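Local coordinates for agarase (Microbulbifer thermotolerans, PDB 3WZ1), which cleaves the beta-1,4-galactosidic linkages of agarose internally, releasing mainly neoagarotetraose, through the GH16 catalytic domain that makes up this chain, at residues A234-E239 with D267-Y272; T40-Y43 with K47-F50; M104-K109 with D131-Y136; E148-S153 with Y201-K206; I76-K81 with M113-D118. All coordinates share one frame; numbering follows the deposited sequence.

Contact 1: residues A234-E239 with D267-Y272; sequences AIINME and DWVRFY. With NA (sodium ion), chain B.
Val-269 and Phe-271 on one strand face Ile-236 and Ala-234 on another, where the two layers of the GH16 jelly roll pack face to face. Asp-267, at a corner of the chain, binds a sodium ion with both O (2.3 Å) and OD1 (2.4 Å from the metal); Asp-4, Asp-28 and Gly-72 complete the site, and OD2 forms a salt bridge with Arg-107. Asp-267 and Trp-268 both lie opposite Arg-107, a classic beta bulge. Next, Val-269 turns inward. Its CG1 meets CD1 of Ile-236 tip to tip at 3.7 Å, the Val-269 branch set anti to the carbonyl carbon and CG1 of Ile-236 disposed the same way (chi1 -56°). Arg-270 belongs to the other face: NE pairs with Glu-105, and NH1 donates to Tyr-272 OH at 2.9 Å, the hydroxyl lying 33° out of the guanidinium plane. Phe-271 then returns to the interior, bringing CZ to 4.2 Å from Ala-234 CB, which approaches the ring obliquely. With CA atoms of Ile-236 and Val-269 9.3 Å apart and no hydrogen bond between the segments, the layers are joined here by buried hydrocarbon alone, while the charged groups of Asp-267 and Arg-270 find their partners away from this interface.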
# COMPACT_ATOMS: atom_id res chain seq x y z
N ALA A 234 5.24 6.27 -3.98
CA ALA A 234 4.04 5.80 -3.32
C ALA A 234 3.04 5.28 -4.33
O ALA A 234 2.78 5.95 -5.33
CB ALA A 234 3.43 6.94 -2.52
N ILE A 235 2.47 4.11 -4.06
CA ILE A 235 1.51 3.48 -4.96
C ILE A 235 0.31 3.04 -4.14
O ILE A 235 0.45 2.42 -3.07
CB ILE A 235 2.13 2.27 -5.69
CG1 ILE A 235 3.46 2.68 -6.37
CG2 ILE A 235 1.15 1.68 -6.68
CD1 ILE A 235 4.26 1.49 -6.88
N ILE A 236 -0.86 3.35 -4.65
CA ILE A 236 -2.12 2.91 -4.04
C ILE A 236 -2.84 2.14 -5.13
O ILE A 236 -3.14 2.70 -6.18
CB ILE A 236 -2.98 4.08 -3.55
CG1 ILE A 236 -2.19 4.97 -2.57
CG2 ILE A 236 -4.24 3.52 -2.89
CD1 ILE A 236 -2.78 6.37 -2.44
N ASN A 237 -3.10 0.86 -4.91
CA ASN A 237 -3.75 0.08 -5.93
C ASN A 237 -4.55 -1.06 -5.35
O ASN A 237 -4.55 -1.26 -4.13
CB ASN A 237 -2.72 -0.41 -6.98
CG ASN A 237 -1.88 -1.58 -6.51
OD1 ASN A 237 -2.26 -2.32 -5.61
ND2 ASN A 237 -0.73 -1.76 -7.13
N MET A 238 -5.23 -1.80 -6.22
CA MET A 238 -5.50 -3.21 -5.95
C MET A 238 -4.71 -4.04 -6.94
O MET A 238 -4.34 -3.58 -8.01
CB MET A 238 -6.97 -3.58 -6.04
CG MET A 238 -7.78 -3.23 -4.80
SD MET A 238 -9.43 -3.94 -4.77
CE MET A 238 -10.32 -2.82 -5.80
N GLU A 239 -4.47 -5.29 -6.55
CA GLU A 239 -3.80 -6.27 -7.40
C GLU A 239 -4.49 -7.62 -7.32
O GLU A 239 -4.84 -8.10 -6.23
CB GLU A 239 -2.34 -6.45 -6.98
CG GLU A 239 -1.47 -5.24 -7.28
CD GLU A 239 -0.05 -5.36 -6.77
OE1 GLU A 239 0.35 -6.47 -6.31
OE2 GLU A 239 0.68 -4.33 -6.81
N ASP A 267 -8.98 7.10 2.98
CA ASP A 267 -9.31 8.40 3.57
C ASP A 267 -8.15 9.38 3.45
O ASP A 267 -8.34 10.57 3.16
CB ASP A 267 -9.72 8.23 5.05
CG ASP A 267 -10.38 9.46 5.62
OD1 ASP A 267 -10.99 10.25 4.88
OD2 ASP A 267 -10.29 9.64 6.86
N TRP A 268 -6.93 8.89 3.68
CA TRP A 268 -5.74 9.73 3.57
C TRP A 268 -4.49 8.92 3.37
O TRP A 268 -4.40 7.75 3.78
CB TRP A 268 -5.56 10.66 4.79
CG TRP A 268 -4.98 10.03 6.10
CD1 TRP A 268 -3.75 9.42 6.31
CD2 TRP A 268 -5.60 10.08 7.39
NE1 TRP A 268 -3.61 9.06 7.63
CE2 TRP A 268 -4.74 9.46 8.30
CE3 TRP A 268 -6.83 10.58 7.84
CZ2 TRP A 268 -5.06 9.33 9.63
CZ3 TRP A 268 -7.13 10.46 9.14
CH2 TRP A 268 -6.26 9.83 10.04
N VAL A 269 -3.51 9.56 2.73
CA VAL A 269 -2.11 9.14 2.82
C VAL A 269 -1.34 10.36 3.33
O VAL A 269 -1.57 11.48 2.90
CB VAL A 269 -1.54 8.60 1.50
CG1 VAL A 269 -2.27 7.33 1.07
CG2 VAL A 269 -1.59 9.64 0.37
N ARG A 270 -0.44 10.13 4.29
CA ARG A 270 0.35 11.21 4.83
C ARG A 270 1.75 10.72 5.09
O ARG A 270 2.00 9.52 5.36
CB ARG A 270 -0.30 11.81 6.08
CG ARG A 270 -0.33 10.92 7.31
CD ARG A 270 -1.03 11.61 8.49
NE ARG A 270 -1.02 10.77 9.67
CZ ARG A 270 -1.13 11.19 10.94
NH1 ARG A 270 -1.18 12.49 11.22
NH2 ARG A 270 -1.17 10.28 11.91
N PHE A 271 2.67 11.67 5.03
CA PHE A 271 4.08 11.37 5.08
C PHE A 271 4.74 12.44 5.92
O PHE A 271 4.43 13.62 5.74
CB PHE A 271 4.67 11.38 3.66
CG PHE A 271 3.87 10.59 2.67
CD1 PHE A 271 2.83 11.18 1.99
CD2 PHE A 271 4.16 9.26 2.42
CE1 PHE A 271 2.06 10.44 1.09
CE2 PHE A 271 3.40 8.53 1.52
CZ PHE A 271 2.37 9.12 0.87
N TYR A 272 5.65 12.05 6.81
CA TYR A 272 6.37 13.03 7.64
C TYR A 272 7.86 12.76 7.62
O TYR A 272 8.30 11.61 7.63
CB TYR A 272 5.89 12.98 9.11
CG TYR A 272 4.45 13.40 9.33
CD1 TYR A 272 3.42 12.50 9.17
CD2 TYR A 272 4.12 14.72 9.69
CE1 TYR A 272 2.10 12.87 9.35
CE2 TYR A 272 2.80 15.08 9.88
CZ TYR A 272 1.79 14.15 9.72
OH TYR A 272 0.47 14.54 9.91
NA NA B . -10.15 11.98 3.43

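Contact 2: residues T40-Y43 with K47-F50; sequences TRFY and KEGF
Tyr-43 and Glu-48 meet through one hydrogen bond, the phenol OH donating to OE2 at 2.8 Å. The carboxylate oxygen sits near the plane of the tyrosine ring, at its edge, whereas the hydroxyl reaches OE2 from above the carboxylate, 48° out of that plane. The two flat groups are turned 68° against each other. Glu-48 reaches the tyrosine with a chain bent at chi2 (141°), and its other oxygen, OE1, forms a salt bridge with Lys-38. A phenylalanine in place of Tyr-43 would probably leave OE2 without its hydroxyl mate and the carboxylate freer to turn about the Lys-38 bridge.

The pair spans a tight change of structure on the outside of the jelly roll: the short, weakly bonded helix 40-45 runs straight into strand 46-48, which joins strand 87-94 antiparallel.

Apolar packing comes from Phe-42, which touches Tyr-31, Trp-46 and Ile-92 and brings CE2 to 4.2 Å from both the carbonyl carbon of Lys-47 and CG of Glu-48. Within the helix, Phe-42 CD2 stands 3.6 Å above the plane of the Tyr-43 ring, offset toward its rim.

Lys-47 points away from the helix and curls along its own segment instead, NZ donating to Glu-48 O at 2.9 Å and to Phe-50 O at 2.7 Å.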
# COMPACT_ATOMS: atom_id res chain seq x y z
N THR A 40 -7.36 18.97 -11.43
CA THR A 40 -6.10 19.67 -11.32
C THR A 40 -5.40 19.28 -10.00
O THR A 40 -4.20 19.00 -9.99
CB THR A 40 -6.30 21.18 -11.40
OG1 THR A 40 -7.01 21.48 -12.61
CG2 THR A 40 -4.99 21.90 -11.40
N ARG A 41 -6.15 19.25 -8.91
CA ARG A 41 -5.56 18.93 -7.60
C ARG A 41 -5.01 17.50 -7.59
O ARG A 41 -3.94 17.25 -7.04
CB ARG A 41 -6.59 19.10 -6.49
CG ARG A 41 -6.06 18.71 -5.11
CD ARG A 41 -5.85 19.92 -4.22
NE ARG A 41 -7.15 20.50 -3.89
CZ ARG A 41 -7.81 20.33 -2.74
NH1 ARG A 41 -7.31 19.59 -1.75
NH2 ARG A 41 -8.99 20.92 -2.59
N PHE A 42 -5.73 16.57 -8.19
CA PHE A 42 -5.23 15.20 -8.27
C PHE A 42 -3.84 15.16 -8.89
O PHE A 42 -2.91 14.55 -8.36
CB PHE A 42 -6.19 14.32 -9.07
CG PHE A 42 -5.69 12.92 -9.27
CD1 PHE A 42 -5.93 11.95 -8.31
CD2 PHE A 42 -5.00 12.55 -10.43
CE1 PHE A 42 -5.47 10.64 -8.49
CE2 PHE A 42 -4.55 11.26 -10.62
CZ PHE A 42 -4.79 10.31 -9.65
N TYR A 43 -3.69 15.83 -10.02
CA TYR A 43 -2.44 15.78 -10.77
C TYR A 43 -1.29 16.60 -10.17
O TYR A 43 -0.15 16.47 -10.60
CB TYR A 43 -2.69 16.18 -12.24
CG TYR A 43 -3.51 15.18 -13.04
CD1 TYR A 43 -3.09 13.86 -13.19
CD2 TYR A 43 -4.67 15.56 -13.72
CE1 TYR A 43 -3.81 12.94 -13.94
CE2 TYR A 43 -5.39 14.64 -14.48
CZ TYR A 43 -4.95 13.34 -14.59
OH TYR A 43 -5.65 12.40 -15.34
N LYS A 47 -0.16 10.45 -10.46
CA LYS A 47 -0.46 10.00 -11.82
C LYS A 47 -1.33 8.76 -11.74
O LYS A 47 -1.28 8.01 -10.74
CB LYS A 47 0.83 9.72 -12.60
CG LYS A 47 1.62 8.50 -12.09
CD LYS A 47 2.88 8.14 -12.88
CE LYS A 47 2.59 7.54 -14.26
NZ LYS A 47 1.96 6.19 -14.40
N GLU A 48 -2.13 8.51 -12.78
CA GLU A 48 -2.83 7.23 -12.88
C GLU A 48 -1.83 6.14 -13.24
O GLU A 48 -0.87 6.39 -13.98
CB GLU A 48 -3.94 7.29 -13.92
CG GLU A 48 -5.08 8.21 -13.48
CD GLU A 48 -5.66 9.03 -14.60
OE1 GLU A 48 -6.90 9.02 -14.76
OE2 GLU A 48 -4.86 9.72 -15.29
N GLY A 49 -2.06 4.93 -12.75
CA GLY A 49 -1.23 3.77 -13.08
C GLY A 49 -0.10 3.52 -12.12
O GLY A 49 -0.27 3.66 -10.91
N PHE A 50 1.06 3.18 -12.69
CA PHE A 50 2.18 2.56 -11.99
C PHE A 50 3.41 3.42 -12.23
O PHE A 50 3.34 4.51 -12.83
CB PHE A 50 2.32 1.12 -12.58
CG PHE A 50 3.39 0.24 -11.98
CD1 PHE A 50 3.44 -0.03 -10.62
CD2 PHE A 50 4.34 -0.37 -12.79
CE1 PHE A 50 4.42 -0.85 -10.09
CE2 PHE A 50 5.32 -1.21 -12.26
CZ PHE A 50 5.35 -1.45 -10.90

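Contact 3: residues M104-K109 with D131-Y136; sequences MEARAK and DVIEAY
The bulged strand that carries the predicted catalytic glutamates rests on strand 102-109 through Val-132 and Ile-133, which pack against Met-104, Ala-106 and Ala-108. Ile-133 meets the two alanines: CG1 lies anti to the carbonyl carbon (chi1 -59°), and the extended chain (chi2 179°) carries CD1 against both methyls, 3.8 Å from Ala-108 CB and 4.0 Å from Ala-106 CB. Small residues at both positions let the delta methyl in. Val-132 splits its branches, CG1 lying 4.0 Å from the carbonyl O of Met-104 and CG2 4.4 Å from that residue's CE. Val-132 and Ile-133 both face Phe-119 on the neighbouring strand 116-123, a classic beta bulge, and this is the ExDxxE signature of the GH16 agarases. Because the bulge inserts one extra residue, both can point into the sandwich while Asp-131 and Glu-134 emerge on the opposite, substrate-facing side. Glu-134, the predicted proton donor, is hydrogen-bonded through OE1 to His-151 ND1, and its OE2 accepts from Gln-241 NE2; Asp-131 OD1 lies close to the predicted nucleophile, Glu-129. Val-189 of strand 187-195 packs on both Val-132 and Ile-133, and Leu-110 adds to the wall around the isoleucine.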
# COMPACT_ATOMS: atom_id res chain seq x y z
N MET A 104 5.39 6.94 6.74
CA MET A 104 4.45 6.85 5.61
C MET A 104 3.22 6.09 6.09
O MET A 104 3.35 4.96 6.53
CB MET A 104 5.11 6.08 4.46
CG MET A 104 6.52 6.54 4.18
SD MET A 104 7.34 5.64 2.81
CE MET A 104 7.46 4.00 3.48
N GLU A 105 2.04 6.70 5.99
CA GLU A 105 0.84 6.14 6.61
C GLU A 105 -0.39 6.34 5.76
O GLU A 105 -0.57 7.41 5.16
CB GLU A 105 0.64 6.79 7.97
CG GLU A 105 -0.46 6.17 8.83
CD GLU A 105 -0.82 7.09 9.97
OE1 GLU A 105 -1.59 8.05 9.72
OE2 GLU A 105 -0.36 6.80 11.06
N ALA A 106 -1.26 5.33 5.72
CA ALA A 106 -2.57 5.47 5.09
C ALA A 106 -3.66 5.12 6.08
O ALA A 106 -3.47 4.25 6.92
CB ALA A 106 -2.71 4.56 3.89
N ARG A 107 -4.79 5.80 5.95
CA ARG A 107 -6.01 5.39 6.64
C ARG A 107 -6.96 4.90 5.57
O ARG A 107 -7.29 5.63 4.63
CB ARG A 107 -6.63 6.54 7.43
CG ARG A 107 -7.94 6.18 8.12
CD ARG A 107 -8.47 7.28 9.01
NE ARG A 107 -9.55 6.75 9.86
CZ ARG A 107 -10.85 6.98 9.69
NH1 ARG A 107 -11.32 7.77 8.73
NH2 ARG A 107 -11.71 6.43 10.53
N ALA A 108 -7.35 3.63 5.68
CA ALA A 108 -8.00 2.95 4.54
C ALA A 108 -8.90 1.82 4.97
O ALA A 108 -8.75 1.29 6.07
CB ALA A 108 -6.96 2.43 3.56
N LYS A 109 -9.85 1.49 4.08
CA LYS A 109 -10.79 0.38 4.28
C LYS A 109 -10.61 -0.57 3.12
O LYS A 109 -10.94 -0.23 1.98
CB LYS A 109 -12.23 0.90 4.33
CG LYS A 109 -13.26 -0.16 4.71
CD LYS A 109 -14.62 0.47 4.86
CE LYS A 109 -15.69 -0.57 5.17
NZ LYS A 109 -17.03 0.04 4.94
N ASP A 131 6.05 -2.61 1.67
CA ASP A 131 4.59 -2.79 1.70
C ASP A 131 3.98 -2.38 3.03
O ASP A 131 4.18 -3.09 4.05
CB ASP A 131 4.26 -4.24 1.44
CG ASP A 131 4.91 -4.74 0.20
OD1 ASP A 131 4.60 -4.15 -0.87
OD2 ASP A 131 5.75 -5.66 0.30
N VAL A 132 3.20 -1.31 3.01
CA VAL A 132 2.62 -0.75 4.23
C VAL A 132 1.25 -1.39 4.46
O VAL A 132 1.07 -2.14 5.42
CB VAL A 132 2.56 0.80 4.20
CG1 VAL A 132 1.94 1.35 5.47
CG2 VAL A 132 3.96 1.38 4.01
N ILE A 133 0.28 -1.13 3.57
CA ILE A 133 -0.95 -1.94 3.50
C ILE A 133 -0.81 -2.94 2.36
O ILE A 133 -0.58 -2.56 1.19
CB ILE A 133 -2.25 -1.12 3.34
CG1 ILE A 133 -2.44 -0.15 4.50
CG2 ILE A 133 -3.46 -2.05 3.20
CD1 ILE A 133 -3.67 0.71 4.41
N GLU A 134 -0.90 -4.22 2.69
CA GLU A 134 -1.10 -5.29 1.72
C GLU A 134 -1.96 -6.31 2.42
O GLU A 134 -1.51 -6.97 3.36
CB GLU A 134 0.20 -5.90 1.24
CG GLU A 134 -0.01 -7.04 0.25
CD GLU A 134 1.28 -7.51 -0.39
OE1 GLU A 134 2.13 -8.13 0.30
OE2 GLU A 134 1.48 -7.21 -1.59
N ALA A 135 -3.21 -6.42 2.00
CA ALA A 135 -4.14 -7.25 2.74
C ALA A 135 -5.30 -7.63 1.86
O ALA A 135 -5.58 -6.96 0.85
CB ALA A 135 -4.63 -6.49 3.96
N TYR A 136 -5.99 -8.70 2.26
CA TYR A 136 -7.00 -9.34 1.42
C TYR A 136 -8.28 -9.37 2.25
O TYR A 136 -8.34 -10.11 3.26
CB TYR A 136 -6.52 -10.73 0.97
CG TYR A 136 -5.09 -10.68 0.48
CD1 TYR A 136 -4.04 -10.72 1.40
CD2 TYR A 136 -4.76 -10.54 -0.89
CE1 TYR A 136 -2.72 -10.59 1.00
CE2 TYR A 136 -3.44 -10.44 -1.29
CZ TYR A 136 -2.42 -10.45 -0.35
OH TYR A 136 -1.09 -10.35 -0.70

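Contact 4: residues E148-S153 with Y201-K206; sequences ERLHLS and YYVDGK
Tyr-201 and Leu-152 meet with CG anti to the carbonyl carbon in both (chi1 -66° in the tyrosine): the side chains run past each other in opposite directions, and Leu-152 CB lies over one face of the phenol ring, a CH-pi contact 4.0 Å from the ring centroid and 19° off its normal. Leu-152 CD2 comes to 3.9 Å from Tyr-201 CD2, near the rim. Farther along, the phenol OH donates to the carbonyl O of Ser-153 at 2.7 Å; the hydroxyl stands well above the carbonyl plane, 64° out of it. That oxygen also takes a backbone bond from Asp-131. A phenylalanine at Tyr-201 would still offer a ring to Leu-152, but would probably leave Ser-153 O one partner short and the ring end without its tether.

Tyr-201 lies on a beta hairpin of the jelly roll, strands 198-203 and 206-212, closed by a type I' turn from Val-203 to Lys-206. Lys-206 N donates to Val-203 O at 3.1 Å to close it, with Val-203 N to Lys-206 O at 2.9 Å as companion. At the mouth of this turn Val-203 meets Leu-150 tip to tip, CG2 at 3.9 Å from the leucine CD1.

Opposite this packing, strand 150-158 presents polar groups to the active site, where Ser-153 OG pairs with Gln-166. Ser-153 CB sits 3.5 Å above the plane of the His-151 imidazole, toward its rim.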
# COMPACT_ATOMS: atom_id res chain seq x y z
N GLU A 148 -8.58 -11.57 8.78
CA GLU A 148 -8.11 -11.08 10.08
C GLU A 148 -6.65 -10.67 10.09
O GLU A 148 -6.11 -10.36 11.18
CB GLU A 148 -8.41 -12.11 11.18
CG GLU A 148 -9.90 -12.25 11.38
CD GLU A 148 -10.33 -13.33 12.35
OE1 GLU A 148 -9.48 -13.92 13.03
OE2 GLU A 148 -11.55 -13.56 12.42
N ARG A 149 -6.00 -10.58 8.93
CA ARG A 149 -4.55 -10.37 8.85
C ARG A 149 -4.19 -9.15 7.98
O ARG A 149 -4.84 -8.88 6.98
CB ARG A 149 -3.89 -11.65 8.30
CG ARG A 149 -4.29 -12.95 9.02
CD ARG A 149 -3.20 -13.39 9.96
NE ARG A 149 -3.47 -14.19 11.18
CZ ARG A 149 -4.60 -14.73 11.67
NH1 ARG A 149 -5.80 -14.70 11.10
NH2 ARG A 149 -4.49 -15.34 12.84
N LEU A 150 -3.12 -8.45 8.36
CA LEU A 150 -2.45 -7.44 7.50
C LEU A 150 -1.07 -8.01 7.17
O LEU A 150 -0.35 -8.45 8.07
CB LEU A 150 -2.30 -6.11 8.23
CG LEU A 150 -3.60 -5.42 8.62
CD1 LEU A 150 -3.32 -4.25 9.58
CD2 LEU A 150 -4.39 -4.95 7.39
N HIS A 151 -0.69 -8.03 5.90
CA HIS A 151 0.61 -8.53 5.53
C HIS A 151 1.60 -7.37 5.66
O HIS A 151 1.50 -6.37 4.93
CB HIS A 151 0.59 -9.06 4.10
CG HIS A 151 1.85 -9.76 3.70
ND1 HIS A 151 2.42 -9.60 2.46
CD2 HIS A 151 2.65 -10.62 4.38
CE1 HIS A 151 3.52 -10.32 2.39
NE2 HIS A 151 3.66 -10.97 3.53
N LEU A 152 2.54 -7.51 6.59
CA LEU A 152 3.55 -6.46 6.85
C LEU A 152 4.84 -6.93 6.27
O LEU A 152 5.43 -7.87 6.78
CB LEU A 152 3.70 -6.24 8.35
CG LEU A 152 2.41 -5.97 9.13
CD1 LEU A 152 2.72 -5.80 10.61
CD2 LEU A 152 1.67 -4.76 8.60
N SER A 153 5.29 -6.30 5.19
CA SER A 153 6.40 -6.88 4.45
C SER A 153 7.17 -5.87 3.62
O SER A 153 6.89 -4.66 3.63
CB SER A 153 5.90 -8.05 3.59
OG SER A 153 7.01 -8.92 3.25
N TYR A 201 6.59 -0.99 11.81
CA TYR A 201 5.18 -1.01 11.38
C TYR A 201 4.23 -0.64 12.50
O TYR A 201 4.34 -1.19 13.62
CB TYR A 201 4.80 -2.39 10.85
CG TYR A 201 5.52 -2.77 9.57
CD1 TYR A 201 6.82 -3.25 9.59
CD2 TYR A 201 4.90 -2.62 8.32
CE1 TYR A 201 7.48 -3.57 8.42
CE2 TYR A 201 5.56 -2.96 7.15
CZ TYR A 201 6.85 -3.43 7.20
OH TYR A 201 7.55 -3.77 6.05
N TYR A 202 3.28 0.23 12.20
CA TYR A 202 2.31 0.73 13.17
C TYR A 202 0.89 0.53 12.67
O TYR A 202 0.58 0.86 11.51
CB TYR A 202 2.54 2.22 13.42
CG TYR A 202 3.89 2.54 14.02
CD1 TYR A 202 5.02 2.66 13.24
CD2 TYR A 202 4.00 2.78 15.38
CE1 TYR A 202 6.24 2.98 13.78
CE2 TYR A 202 5.21 3.11 15.95
CZ TYR A 202 6.34 3.20 15.14
OH TYR A 202 7.55 3.52 15.71
N VAL A 203 0.03 -0.03 13.52
CA VAL A 203 -1.37 -0.25 13.18
C VAL A 203 -2.22 0.51 14.19
O VAL A 203 -2.07 0.30 15.40
CB VAL A 203 -1.73 -1.75 13.17
CG1 VAL A 203 -3.22 -1.95 12.95
CG2 VAL A 203 -0.93 -2.50 12.10
N ASP A 204 -3.05 1.43 13.72
CA ASP A 204 -3.92 2.22 14.59
C ASP A 204 -3.14 2.84 15.77
O ASP A 204 -3.60 2.83 16.93
CB ASP A 204 -5.11 1.37 15.04
CG ASP A 204 -6.00 0.95 13.88
OD1 ASP A 204 -6.14 1.78 12.97
OD2 ASP A 204 -6.58 -0.16 13.93
N GLY A 205 -1.96 3.37 15.45
CA GLY A 205 -1.16 4.14 16.38
C GLY A 205 -0.23 3.34 17.26
O GLY A 205 0.43 3.94 18.11
N LYS A 206 -0.16 2.04 17.07
CA LYS A 206 0.66 1.19 17.95
C LYS A 206 1.73 0.47 17.16
O LYS A 206 1.45 -0.06 16.08
CB LYS A 206 -0.22 0.18 18.66
CG LYS A 206 -1.28 0.81 19.56
CD LYS A 206 -0.66 1.63 20.69
CE LYS A 206 -1.71 2.22 21.63
NZ LYS A 206 -2.70 1.20 22.05

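Contact 5: residues I76-K81 with M113-D118; sequences ITSGRK and MVLASD
Ser-78 touches Met-113 and Leu-115 where strand 73-80 of the jelly roll passes the loop leading into strand 116-123. The contact is small, and the rotamers shape it. CB of Ser-78 points toward the other segment; with chi1 59° its OG stands between the backbone N and the carbonyl carbon and is hydrogen-bonded to the backbone O of Asn-262. Leu-115 sends CG anti to its carbonyl carbon and continues with an extended second torsion, bringing CD1 to 4.0 Å from Ser-78 CB. Met-113 starts out the same way but then folds: its chain bends at chi2 (-73°) and again at chi3 (-91°), curling the thioether back so that the terminal methyl, rather than the sulfur, faces the serine. Neither approach is polar on both sides, and no hydrogen bond links the two segments. Around them, Leu-256 of helix 253-256 packs on both Ser-78 and Met-113, while Met-238 and Leu-89 from two neighbouring strands touch both Ser-78 and Leu-115. The serine is buried, with apolar side chains around it and its hydroxyl satisfied by Asn-262 O. The nearest approach between the segments is 3.7 Å, from Met-113 CE to Ser-78 OG.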
# COMPACT_ATOMS: atom_id res chain seq x y z
N ILE A 76 -10.43 3.11 -5.14
CA ILE A 76 -9.82 2.17 -6.06
C ILE A 76 -10.84 1.07 -6.27
O ILE A 76 -11.14 0.29 -5.33
CB ILE A 76 -8.53 1.59 -5.46
CG1 ILE A 76 -7.50 2.66 -5.12
CG2 ILE A 76 -7.95 0.49 -6.36
CD1 ILE A 76 -6.99 3.47 -6.30
N THR A 77 -11.35 0.95 -7.49
CA THR A 77 -12.39 -0.05 -7.75
C THR A 77 -11.89 -1.13 -8.72
O THR A 77 -10.70 -1.20 -9.06
CB THR A 77 -13.71 0.64 -8.14
OG1 THR A 77 -14.80 -0.30 -8.05
CG2 THR A 77 -13.63 1.25 -9.52
N SER A 78 -12.80 -2.02 -9.07
CA SER A 78 -12.49 -3.24 -9.80
C SER A 78 -13.66 -3.58 -10.71
O SER A 78 -14.82 -3.22 -10.45
CB SER A 78 -12.21 -4.40 -8.84
OG SER A 78 -13.30 -4.66 -7.99
N GLY A 79 -13.35 -4.29 -11.79
CA GLY A 79 -14.39 -4.80 -12.69
C GLY A 79 -13.83 -5.84 -13.62
O GLY A 79 -12.62 -5.92 -13.80
N ARG A 80 -14.71 -6.65 -14.19
CA ARG A 80 -14.29 -7.64 -15.17
C ARG A 80 -13.95 -6.93 -16.47
O ARG A 80 -14.71 -6.05 -16.93
CB ARG A 80 -15.40 -8.65 -15.42
CG ARG A 80 -15.07 -9.68 -16.50
CD ARG A 80 -13.94 -10.59 -16.11
NE ARG A 80 -14.32 -11.46 -15.01
CZ ARG A 80 -13.51 -11.90 -14.06
NH1 ARG A 80 -12.20 -11.59 -14.04
NH2 ARG A 80 -14.00 -12.69 -13.10
N LYS A 81 -12.83 -7.30 -17.08
CA LYS A 81 -12.52 -6.85 -18.43
C LYS A 81 -13.38 -7.69 -19.37
O LYS A 81 -13.22 -8.92 -19.40
CB LYS A 81 -11.02 -7.01 -18.72
CG LYS A 81 -10.67 -6.75 -20.18
CD LYS A 81 -9.18 -6.81 -20.42
CE LYS A 81 -8.83 -6.45 -21.86
NZ LYS A 81 -7.38 -6.70 -22.08
N MET A 113 -12.77 -8.33 -1.00
CA MET A 113 -12.40 -9.10 -2.16
C MET A 113 -11.16 -9.93 -1.87
O MET A 113 -10.41 -9.65 -0.93
CB MET A 113 -12.07 -8.15 -3.33
CG MET A 113 -13.16 -7.20 -3.75
SD MET A 113 -14.51 -8.01 -4.64
CE MET A 113 -13.93 -7.86 -6.34
N VAL A 114 -10.92 -10.93 -2.71
CA VAL A 114 -9.70 -11.73 -2.61
C VAL A 114 -8.48 -11.01 -3.18
O VAL A 114 -7.33 -11.46 -3.03
CB VAL A 114 -9.84 -13.11 -3.25
CG1 VAL A 114 -10.90 -13.91 -2.52
CG2 VAL A 114 -10.14 -13.04 -4.76
N LEU A 115 -8.73 -9.92 -3.89
CA LEU A 115 -7.68 -9.03 -4.37
C LEU A 115 -6.89 -8.44 -3.23
O LEU A 115 -7.43 -8.19 -2.16
CB LEU A 115 -8.32 -7.88 -5.15
CG LEU A 115 -9.15 -8.27 -6.36
CD1 LEU A 115 -10.01 -7.11 -6.81
CD2 LEU A 115 -8.22 -8.72 -7.48
N ALA A 116 -5.62 -8.13 -3.50
CA ALA A 116 -4.83 -7.31 -2.59
C ALA A 116 -5.30 -5.86 -2.64
O ALA A 116 -5.44 -5.31 -3.73
CB ALA A 116 -3.36 -7.39 -2.96
N SER A 117 -5.54 -5.26 -1.47
CA SER A 117 -5.70 -3.82 -1.29
C SER A 117 -4.35 -3.32 -0.78
O SER A 117 -3.86 -3.80 0.25
CB SER A 117 -6.82 -3.47 -0.29
OG SER A 117 -8.09 -3.91 -0.73
N ASP A 118 -3.73 -2.40 -1.53
CA ASP A 118 -2.32 -2.05 -1.31
C ASP A 118 -2.06 -0.55 -1.11
O ASP A 118 -2.65 0.30 -1.78
CB ASP A 118 -1.45 -2.50 -2.48
CG ASP A 118 -1.58 -3.98 -2.79
OD1 ASP A 118 -1.60 -4.78 -1.83
OD2 ASP A 118 -1.61 -4.35 -4.01

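Contacts 1 and 3 lie deepest, their centres 7 Å apart, and share the pairing of strands 264-276 and 102-109: Arg-270 NE meets Glu-105 OE1 at 2.8 Å and Asp-267 OD2 meets Arg-107 NH1 at 2.8 Å. Contact 4 adjoins contact 3 at the active site, His-151 ND1 lying 2.6 Å from OE1 of Glu-134, the predicted proton donor. Contact 5 joins contact 1 through Glu-239 O and Ala-116 N, 2.8 Å apart, and contact 3 through Ala-135 O and Ser-117 N at 2.9 Å. Contact 2 is peripheral: it reaches contact 1 by packing of Phe-50 on Ile-235, and its centre is 27 Å from that of contact 4.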